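Local coordinates for putative HMP/thiamine permease protein YkoE (Bacillus subtilis, PDB 5EDL) that binds thiamine as the S-component of an energy-coupling-factor transporter and probably carries thiamine or its hydroxymethylpyrimidine precursor across the cell membrane, at residues A[41-44]-A[45-49]; A[124-127]-A[128-132]; A[141-144]-A[145-148]. All coordinates share one frame; numbering follows the deposited sequence.

Contact 1 of 3, residues A[41-44]-A[45-49]. With VIB (3-(4-amino-2-methyl-pyrimidin-5-ylmethyl)-5-(2-hydroxy-ethyl)-4-methyl-thiazol-3-ium), chain B.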
loop_
_atom_site.group_PDB
_atom_site.type_symbol
_atom_site.label_atom_id
_atom_site.label_comp_id
_atom_site.label_asym_id
_atom_site.label_seq_id
_atom_site.Cartn_x
_atom_site.Cartn_y
_atom_site.Cartn_z
ATOM N N GLU A 41 3.493 -15.277 -1.580
ATOM C CA GLU A 41 2.550 -14.717 -0.616
ATOM C C GLU A 41 3.237 -13.891 0.499
ATOM O O GLU A 41 2.731 -12.842 0.882
ATOM C CB GLU A 41 1.682 -15.827 -0.018
ATOM C CG GLU A 41 0.722 -16.466 -1.037
ATOM C CD GLU A 41 -0.387 -15.517 -1.516
ATOM O OE1 GLU A 41 -0.446 -14.355 -1.054
ATOM O OE2 GLU A 41 -1.217 -15.942 -2.346
ATOM N N PRO A 42 4.392 -14.347 1.007
ATOM C CA PRO A 42 5.074 -13.574 2.056
ATOM C C PRO A 42 5.443 -12.141 1.658
ATOM O O PRO A 42 5.499 -11.271 2.537
ATOM C CB PRO A 42 6.341 -14.401 2.319
ATOM C CG PRO A 42 5.904 -15.800 2.053
ATOM C CD PRO A 42 5.030 -15.660 0.811
ATOM N N ILE A 43 5.697 -11.891 0.374
ATOM C CA ILE A 43 6.095 -10.552 -0.056
ATOM C C ILE A 43 4.913 -9.757 -0.608
ATOM O O ILE A 43 5.090 -8.616 -1.033
ATOM C CB ILE A 43 7.203 -10.580 -1.144
ATOM C CG1 ILE A 43 6.663 -11.161 -2.462
ATOM C CG2 ILE A 43 8.457 -11.306 -0.633
ATOM C CD1 ILE A 43 7.648 -11.164 -3.614
ATOM N N TYR A 44 3.719 -10.345 -0.587
ATOM C CA TYR A 44 2.586 -9.766 -1.320
ATOM C C TYR A 44 2.258 -8.331 -0.884
ATOM O O TYR A 44 1.946 -7.484 -1.715
ATOM C CB TYR A 44 1.329 -10.637 -1.186
ATOM C CG TYR A 44 0.501 -10.630 -2.458
ATOM C CD1 TYR A 44 -0.231 -9.507 -2.824
ATOM C CD2 TYR A 44 0.494 -11.734 -3.321
ATOM C CE1 TYR A 44 -0.971 -9.479 -4.005
ATOM C CE2 TYR A 44 -0.246 -11.720 -4.505
ATOM C CZ TYR A 44 -0.968 -10.591 -4.841
ATOM O OH TYR A 44 -1.688 -10.561 -6.010
ATOM N N GLY A 45 2.343 -8.065 0.416
ATOM C CA GLY A 45 1.963 -6.766 0.945
ATOM C C GLY A 45 2.760 -5.594 0.387
ATOM O O GLY A 45 2.315 -4.445 0.474
ATOM N N ILE A 46 3.938 -5.863 -0.173
ATOM C CA ILE A 46 4.725 -4.797 -0.783
ATOM C C ILE A 46 3.933 -4.132 -1.906
ATOM O O ILE A 46 4.066 -2.925 -2.120
ATOM C CB ILE A 46 6.075 -5.295 -1.359
ATOM C CG1 ILE A 46 7.067 -4.137 -1.479
ATOM C CG2 ILE A 46 5.883 -5.929 -2.720
ATOM C CD1 ILE A 46 7.481 -3.529 -0.129
ATOM N N TRP A 47 3.109 -4.903 -2.616
ATOM C CA TRP A 47 2.339 -4.334 -3.731
ATOM C C TRP A 47 1.190 -3.434 -3.276
ATOM O O TRP A 47 0.504 -2.846 -4.123
ATOM C CB TRP A 47 1.795 -5.445 -4.653
ATOM C CG TRP A 47 2.891 -6.122 -5.439
ATOM C CD1 TRP A 47 3.758 -5.539 -6.324
ATOM C CD2 TRP A 47 3.221 -7.514 -5.416
ATOM N NE1 TRP A 47 4.617 -6.486 -6.844
ATOM C CE2 TRP A 47 4.308 -7.705 -6.294
ATOM C CE3 TRP A 47 2.699 -8.622 -4.730
ATOM C CZ2 TRP A 47 4.882 -8.961 -6.507
ATOM C CZ3 TRP A 47 3.276 -9.861 -4.935
ATOM C CH2 TRP A 47 4.360 -10.020 -5.814
ATOM N N PHE A 48 0.974 -3.340 -1.962
ATOM C CA PHE A 48 -0.047 -2.425 -1.415
ATOM C C PHE A 48 0.537 -1.177 -0.735
ATOM O O PHE A 48 -0.214 -0.291 -0.310
ATOM C CB PHE A 48 -0.935 -3.101 -0.361
ATOM C CG PHE A 48 -1.362 -4.499 -0.688
ATOM C CD1 PHE A 48 -1.614 -4.898 -1.990
ATOM C CD2 PHE A 48 -1.529 -5.418 0.339
ATOM C CE1 PHE A 48 -2.019 -6.202 -2.263
ATOM C CE2 PHE A 48 -1.932 -6.718 0.083
ATOM C CZ PHE A 48 -2.179 -7.117 -1.227
ATOM N N ILE A 49 1.853 -1.123 -0.587
ATOM C CA ILE A 49 2.454 -0.133 0.306
ATOM C C ILE A 49 2.138 1.314 -0.110
ATOM O O ILE A 49 1.970 2.171 0.741
ATOM C CB ILE A 49 3.996 -0.318 0.409
ATOM C CG1 ILE A 49 4.539 0.505 1.587
ATOM C CG2 ILE A 49 4.681 0.058 -0.900
ATOM C CD1 ILE A 49 5.955 0.151 1.979
HETATM C CM2 VIB B . 0.312 -3.259 -8.487
HETATM N N4A VIB B . -0.545 -7.748 -6.736
HETATM C CM4 VIB B . 1.848 -11.862 -7.575
HETATM O O1 VIB B . -1.780 -13.095 -7.074
HETATM C C7 VIB B . -1.957 -13.436 -8.434
HETATM C C6 VIB B . -0.614 -13.351 -9.118
HETATM C C2 VIB B . -0.241 -9.474 -9.834
HETATM S S1 VIB B . -1.009 -10.816 -10.081
HETATM C C5 VIB B . -0.263 -11.878 -9.232
HETATM C C4 VIB B . 0.821 -11.239 -8.528
HETATM N N3 VIB B . 0.837 -9.718 -8.917
HETATM C C7A VIB B . 1.851 -8.810 -8.391
HETATM C C4A VIB B . 0.233 -6.864 -7.577
HETATM N N3A VIB B . -0.056 -5.564 -7.649
HETATM C C2A VIB B . 0.690 -4.750 -8.445
HETATM N N1A VIB B . 1.744 -5.260 -9.158
HETATM C C6A VIB B . 2.054 -6.581 -9.095
HETATM C C5A VIB B . 1.286 -7.381 -8.287
#
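The benzo edge of Trp-47 meets the face of Tyr-44 in a T-shaped pair, centroids 4.8 Å apart and planes at 78°, with CE3 as the atom over the phenol. Together with Phe-48 the two form an aromatic cluster in the wall of the vitamin pocket, in the chain leading into helix 49-58. Trp-47 lays one face of its indole over the bound thiamine, with the bridging carbon C7A of VIB 3.3 Å above the ring plane, while its opposite face carries CG2 of Ile-46 near the rim. At the edge of the phenol ring lie CE1 of Phe-48 and O1 of the ligand. Phe-48 meets Tyr-44 obliquely, and the carbonyl O of Tyr-44 sits above the centre of the Phe-48 ring.

With CG anti to its carbonyl carbon (chi1 -70°), Trp-47 brings the indole back beside Tyr-44, three residues earlier. N of Ile-46 donates to O of Ile-43 at 3.1 Å, and N of Trp-47 to O of Tyr-44 in the same i to i+3 manner. Trp-47 NE1 is tied to the backbone O of Tyr-21, which helps fix the indole's rotation, and Arg-150 makes a cation-pi contact with Tyr-44. The tyrosine hydroxyl meets both the pyrimidine amino group and the hydroxyethyl arm of the vitamin: N4A gives OH of Tyr-44 a weak hydrogen bond, whereas that OH donates to O1 of VIB at 2.7 Å.

Contact 2 of 3, residues A[124-127]-A[128-132]; sequences ASFI and YDLFV. With MPG ([(Z)-octadec-9-enyl] (2R)-2,3-bis(oxidanyl)propanoate), chain D; VIB (3-(4-amino-2-methyl-pyrimidin-5-ylmethyl)-5-(2-hydroxy-ethyl)-4-methyl-thiazol-3-ium), chain B.
Ile-127 and Phe-131 meet one turn apart on the transmembrane helix 111-132, where CG2 of the isoleucine lies in the plane of the phenyl ring, 3.7 Å from CE2 at its edge. The carbonyl O of Ile-127 approaches the same edge at CD2 of Phe-131 and accepts the N-H of Phe-131, one of four successive i to i+4 backbone bonds. On another side of the helix Phe-126 and Leu-130 cross obliquely, joined by CD2 of the ring and CD1 of the leucine.

The helix divides two ligands between its sides. Toward the bound lipid, CB of Ala-124 reaches C8 of MPG at 3.4 Å and CG2 of Ile-127 lies against C5; Tyr-128 and Val-132 border the ester end. Val-132 CB stands over one face of the Tyr-128 ring. Toward the thiamine pocket, a chi1 of -73° sets the carboxylate of Asp-129 on the side of its own backbone N, directing it past Ser-125 to the vitamin. Ser-133 OG bonds OD1 of Asp-129, and Arg-150 forms a salt bridge with OD2, so both oxygens are engaged. The ligand hydroxyl O1 of VIB donates to OD2 of Asp-129 at 2.7 Å.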
loop_
_atom_site.group_PDB
_atom_site.type_symbol
_atom_site.label_atom_id
_atom_site.label_comp_id
_atom_site.label_asym_id
_atom_site.label_seq_id
_atom_site.Cartn_x
_atom_site.Cartn_y
_atom_site.Cartn_z
ATOM N N ALA A 124 -9.132 -8.082 -0.993
ATOM C CA ALA A 124 -9.620 -7.704 -2.319
ATOM C C ALA A 124 -8.829 -8.402 -3.441
ATOM O O ALA A 124 -9.408 -8.866 -4.423
ATOM C CB ALA A 124 -9.558 -6.195 -2.497
ATOM N N SER A 125 -7.507 -8.455 -3.291
ATOM C CA SER A 125 -6.680 -9.092 -4.297
ATOM C C SER A 125 -6.927 -10.593 -4.276
ATOM O O SER A 125 -6.836 -11.234 -5.303
ATOM C CB SER A 125 -5.188 -8.781 -4.093
ATOM O OG SER A 125 -4.729 -9.230 -2.833
ATOM N N PHE A 126 -7.249 -11.155 -3.114
ATOM C CA PHE A 126 -7.504 -12.598 -3.057
ATOM C C PHE A 126 -8.799 -12.925 -3.820
ATOM O O PHE A 126 -8.871 -13.902 -4.563
ATOM C CB PHE A 126 -7.572 -13.090 -1.606
ATOM C CG PHE A 126 -7.092 -14.499 -1.427
ATOM C CD1 PHE A 126 -5.744 -14.769 -1.226
ATOM C CD2 PHE A 126 -7.979 -15.561 -1.483
ATOM C CE1 PHE A 126 -5.296 -16.062 -1.065
ATOM C CE2 PHE A 126 -7.531 -16.870 -1.326
ATOM C CZ PHE A 126 -6.190 -17.119 -1.113
ATOM N N ILE A 127 -9.807 -12.075 -3.660
ATOM C CA ILE A 127 -11.033 -12.215 -4.435
ATOM C C ILE A 127 -10.728 -12.171 -5.929
ATOM O O ILE A 127 -11.182 -13.041 -6.686
ATOM C CB ILE A 127 -12.043 -11.110 -4.092
ATOM C CG1 ILE A 127 -12.529 -11.278 -2.649
ATOM C CG2 ILE A 127 -13.188 -11.125 -5.102
ATOM C CD1 ILE A 127 -13.436 -10.153 -2.169
ATOM N N TYR A 128 -9.949 -11.166 -6.337
ATOM C CA TYR A 128 -9.526 -11.025 -7.725
ATOM C C TYR A 128 -8.879 -12.321 -8.244
ATOM O O TYR A 128 -9.210 -12.800 -9.331
ATOM C CB TYR A 128 -8.546 -9.853 -7.874
ATOM C CG TYR A 128 -7.882 -9.760 -9.234
ATOM C CD1 TYR A 128 -6.700 -10.444 -9.504
ATOM C CD2 TYR A 128 -8.432 -8.993 -10.245
ATOM C CE1 TYR A 128 -6.084 -10.365 -10.755
ATOM C CE2 TYR A 128 -7.823 -8.899 -11.498
ATOM C CZ TYR A 128 -6.647 -9.592 -11.744
ATOM O OH TYR A 128 -6.041 -9.511 -12.981
ATOM N N ASP A 129 -7.970 -12.884 -7.453
ATOM C CA ASP A 129 -7.246 -14.081 -7.874
ATOM C C ASP A 129 -8.138 -15.312 -8.044
ATOM O O ASP A 129 -7.879 -16.160 -8.902
ATOM C CB ASP A 129 -6.128 -14.389 -6.878
ATOM C CG ASP A 129 -4.968 -13.410 -6.988
ATOM O OD1 ASP A 129 -4.792 -12.788 -8.067
ATOM O OD2 ASP A 129 -4.231 -13.280 -5.997
ATOM N N LEU A 130 -9.176 -15.418 -7.219
ATOM C CA LEU A 130 -10.141 -16.507 -7.359
ATOM C C LEU A 130 -10.911 -16.401 -8.684
ATOM O O LEU A 130 -11.342 -17.399 -9.232
ATOM C CB LEU A 130 -11.111 -16.522 -6.172
ATOM C CG LEU A 130 -10.510 -17.025 -4.856
ATOM C CD1 LEU A 130 -11.380 -16.629 -3.665
ATOM C CD2 LEU A 130 -10.305 -18.560 -4.916
ATOM N N PHE A 131 -11.078 -15.182 -9.190
ATOM C CA PHE A 131 -11.717 -14.988 -10.487
ATOM C C PHE A 131 -10.762 -15.201 -11.655
ATOM O O PHE A 131 -11.126 -15.806 -12.663
ATOM C CB PHE A 131 -12.317 -13.582 -10.591
ATOM C CG PHE A 131 -13.631 -13.439 -9.891
ATOM C CD1 PHE A 131 -14.799 -13.895 -10.489
ATOM C CD2 PHE A 131 -13.703 -12.862 -8.636
ATOM C CE1 PHE A 131 -16.016 -13.772 -9.841
ATOM C CE2 PHE A 131 -14.920 -12.732 -7.984
ATOM C CZ PHE A 131 -16.073 -13.190 -8.580
ATOM N N VAL A 132 -9.541 -14.704 -11.507
ATOM C CA VAL A 132 -8.682 -14.483 -12.652
ATOM C C VAL A 132 -7.424 -15.339 -12.671
ATOM O O VAL A 132 -6.993 -15.760 -13.736
ATOM C CB VAL A 132 -8.254 -12.993 -12.732
ATOM C CG1 VAL A 132 -7.200 -12.803 -13.812
ATOM C CG2 VAL A 132 -9.466 -12.116 -13.014
HETATM C C2 MPG D . -13.167 -8.560 -10.089
HETATM C C3 MPG D . -12.785 -8.760 -8.635
HETATM C C4 MPG D . -13.653 -7.878 -7.764
HETATM C C5 MPG D . -13.160 -7.841 -6.331
HETATM C C6 MPG D . -13.941 -6.771 -5.594
HETATM C C7 MPG D . -13.723 -6.864 -4.095
HETATM C C8 MPG D . -12.777 -5.778 -3.618
HETATM C C9 MPG D . -13.535 -4.615 -3.013
HETATM C C10 MPG D . -13.540 -4.423 -1.675
HETATM C C11 MPG D . -12.789 -5.365 -0.754
HETATM C C12 MPG D . -13.577 -5.590 0.521
HETATM C C13 MPG D . -12.628 -5.755 1.687
HETATM O O1 MPG D . -11.954 -8.691 -12.155
HETATM C C1 MPG D . -12.278 -9.399 -10.977
HETATM C CXD MPG D . -11.167 -9.113 -14.540
HETATM O O2 MPG D . -11.581 -7.877 -15.072
HETATM C C21 MPG D . -11.314 -10.183 -15.603
HETATM O O3 MPG D . -10.293 -10.045 -16.569
HETATM O O4 MPG D . -12.733 -10.445 -13.364
HETATM C CX3 MPG D . -12.009 -9.469 -13.329
HETATM C CM2 VIB B . 0.312 -3.259 -8.487
HETATM N N4A VIB B . -0.545 -7.748 -6.736
HETATM C CM4 VIB B . 1.848 -11.862 -7.575
HETATM O O1 VIB B . -1.780 -13.095 -7.074
HETATM C C7 VIB B . -1.957 -13.436 -8.434
HETATM C C6 VIB B . -0.614 -13.351 -9.118
HETATM C C2 VIB B . -0.241 -9.474 -9.834
HETATM S S1 VIB B . -1.009 -10.816 -10.081
HETATM C C5 VIB B . -0.263 -11.878 -9.232
HETATM C C4 VIB B . 0.821 -11.239 -8.528
HETATM N N3 VIB B . 0.837 -9.718 -8.917
HETATM C C7A VIB B . 1.851 -8.810 -8.391
HETATM C C4A VIB B . 0.233 -6.864 -7.577
HETATM N N3A VIB B . -0.056 -5.564 -7.649
HETATM C C2A VIB B . 0.690 -4.750 -8.445
HETATM N N1A VIB B . 1.744 -5.260 -9.158
HETATM C C6A VIB B . 2.054 -6.581 -9.095
HETATM C C5A VIB B . 1.286 -7.381 -8.287
#

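Contact 3 of 3, residues A[141-144]-A[145-148]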
loop_
_atom_site.group_PDB
_atom_site.type_symbol
_atom_site.label_atom_id
_atom_site.label_comp_id
_atom_site.label_asym_id
_atom_site.label_seq_id
_atom_site.Cartn_x
_atom_site.Cartn_y
_atom_site.Cartn_z
ATOM N N GLY A 141 -7.395 -25.952 2.147
ATOM C CA GLY A 141 -6.206 -25.830 2.976
ATOM C C GLY A 141 -5.132 -24.912 2.389
ATOM O O GLY A 141 -4.588 -24.049 3.067
ATOM N N TYR A 142 -4.825 -25.115 1.118
ATOM C CA TYR A 142 -3.840 -24.299 0.428
ATOM C C TYR A 142 -4.285 -22.842 0.353
ATOM O O TYR A 142 -3.489 -21.929 0.573
ATOM C CB TYR A 142 -3.612 -24.835 -0.980
ATOM C CG TYR A 142 -2.396 -24.304 -1.701
ATOM C CD1 TYR A 142 -1.107 -24.550 -1.223
ATOM C CD2 TYR A 142 -2.526 -23.616 -2.904
ATOM C CE1 TYR A 142 0.014 -24.097 -1.910
ATOM C CE2 TYR A 142 -1.421 -23.169 -3.597
ATOM C CZ TYR A 142 -0.153 -23.410 -3.095
ATOM O OH TYR A 142 0.944 -22.952 -3.785
ATOM N N LEU A 143 -5.551 -22.644 0.005
ATOM C CA LEU A 143 -6.100 -21.295 -0.114
ATOM C C LEU A 143 -6.101 -20.590 1.236
ATOM O O LEU A 143 -5.752 -19.414 1.329
ATOM C CB LEU A 143 -7.511 -21.331 -0.691
ATOM C CG LEU A 143 -7.552 -21.624 -2.197
ATOM C CD1 LEU A 143 -8.978 -21.869 -2.673
ATOM C CD2 LEU A 143 -6.905 -20.458 -2.950
ATOM N N LEU A 144 -6.495 -21.319 2.273
ATOM C CA LEU A 144 -6.548 -20.771 3.616
ATOM C C LEU A 144 -5.158 -20.346 4.074
ATOM O O LEU A 144 -4.983 -19.264 4.638
ATOM C CB LEU A 144 -7.151 -21.793 4.592
ATOM C CG LEU A 144 -8.669 -21.984 4.467
ATOM C CD1 LEU A 144 -9.188 -23.142 5.335
ATOM C CD2 LEU A 144 -9.394 -20.688 4.807
ATOM N N ILE A 145 -4.166 -21.192 3.828
ATOM C CA ILE A 145 -2.801 -20.863 4.207
ATOM C C ILE A 145 -2.305 -19.626 3.443
ATOM O O ILE A 145 -1.685 -18.732 4.027
ATOM C CB ILE A 145 -1.854 -22.053 3.973
ATOM C CG1 ILE A 145 -2.187 -23.181 4.955
ATOM C CG2 ILE A 145 -0.418 -21.621 4.165
ATOM C CD1 ILE A 145 -1.518 -24.505 4.637
ATOM N N MET A 146 -2.607 -19.552 2.151
ATOM C CA MET A 146 -2.155 -18.416 1.347
ATOM C C MET A 146 -2.827 -17.105 1.788
ATOM O O MET A 146 -2.168 -16.075 1.864
ATOM C CB MET A 146 -2.402 -18.658 -0.145
ATOM C CG MET A 146 -1.421 -19.680 -0.773
ATOM S SD MET A 146 -1.354 -19.625 -2.592
ATOM C CE MET A 146 -3.016 -20.173 -2.964
ATOM N N LEU A 147 -4.128 -17.152 2.067
ATOM C CA LEU A 147 -4.836 -15.967 2.543
ATOM C C LEU A 147 -4.260 -15.459 3.864
ATOM O O LEU A 147 -4.074 -14.253 4.046
ATOM C CB LEU A 147 -6.326 -16.245 2.723
ATOM C CG LEU A 147 -7.152 -15.056 3.224
ATOM C CD1 LEU A 147 -6.986 -13.839 2.324
ATOM C CD2 LEU A 147 -8.634 -15.453 3.355
ATOM N N VAL A 148 -3.999 -16.380 4.786
ATOM C CA VAL A 148 -3.441 -16.007 6.072
ATOM C C VAL A 148 -2.076 -15.331 5.895
ATOM O O VAL A 148 -1.824 -14.264 6.468
ATOM C CB VAL A 148 -3.312 -17.221 7.005
ATOM C CG1 VAL A 148 -2.420 -16.890 8.175
ATOM C CG2 VAL A 148 -4.697 -17.662 7.489
#
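Residues 141-148 form regular alpha-helix near the start of the transmembrane helix 140-170, with four consecutive i to i+4 bonds running from N of Ile-145 to O of Gly-141 through N of Val-148 to O of Leu-144. The shortest, 2.9 Å, runs from N of Leu-147 to O of Leu-143.

Tyr-142 and Met-146, one turn apart, make a Met-aromatic contact. Their side chains cross obliquely: SD of Met-146 lies 4.2 Å from the centroid of the Tyr-142 ring and 33° off its normal, displaced toward the hydroxyl end, with CE2 its nearest ring atom. The methyl CE of Met-146 comes 3.5 Å from CE2 of Tyr-142 and equally near CD2. A bend at the last torsion (chi3 -66°) folds this methyl back along the helix, where it also meets CD2 of Leu-143 at 3.9 Å. One methyl thereby bridges an aromatic ring and an aliphatic branch of the preceding turn.

The phenol OH of Tyr-142 is hydrogen-bonded to the backbone N of Ile-38, anchoring the ring to the loop after helix 4-35, and Tyr-138 pairs with the ring edge-to-face. Replacing Tyr-142 by an alanine would probably leave the Met-146 thioether without its aromatic partner and the N-H of Ile-38 without this acceptor. Away from this patch, CG1 of Ile-145 packs 3.2 Å from O of Gly-141, on an exposed side of the helix. The side-chain chemistry is therefore dispersive and sulfur-aromatic along the helix, and the tyrosine hydroxyl adds to this otherwise apolar packing a directional polar tie to Ile-38.

Overall arrangement
Contacts 1 and 2 are buried and contact 3 lies largely at the surface, with Met-146 its one buried side chain. Contacts 1 and 2 share the thiamine: residues 41-49 offer aromatic rings and a hydroxyl, the regular helix of 124-132 a carboxylate, and Phe-48 packs on Ser-125 between them. Contact 2 faces the lipid with apolar groups and the vitamin with a carboxylate, so both kinds of chemistry meet on one helix. The side chains of contact 3 are apolar or sulfur-aromatic apart from the tyrosine hydroxyl. It joins contact 2 where Phe-126 packs against Leu-143, Met-146 and Leu-147, bringing helices 111-132 and 140-170 together, and it meets contact 1 where Glu-41 touches Met-146.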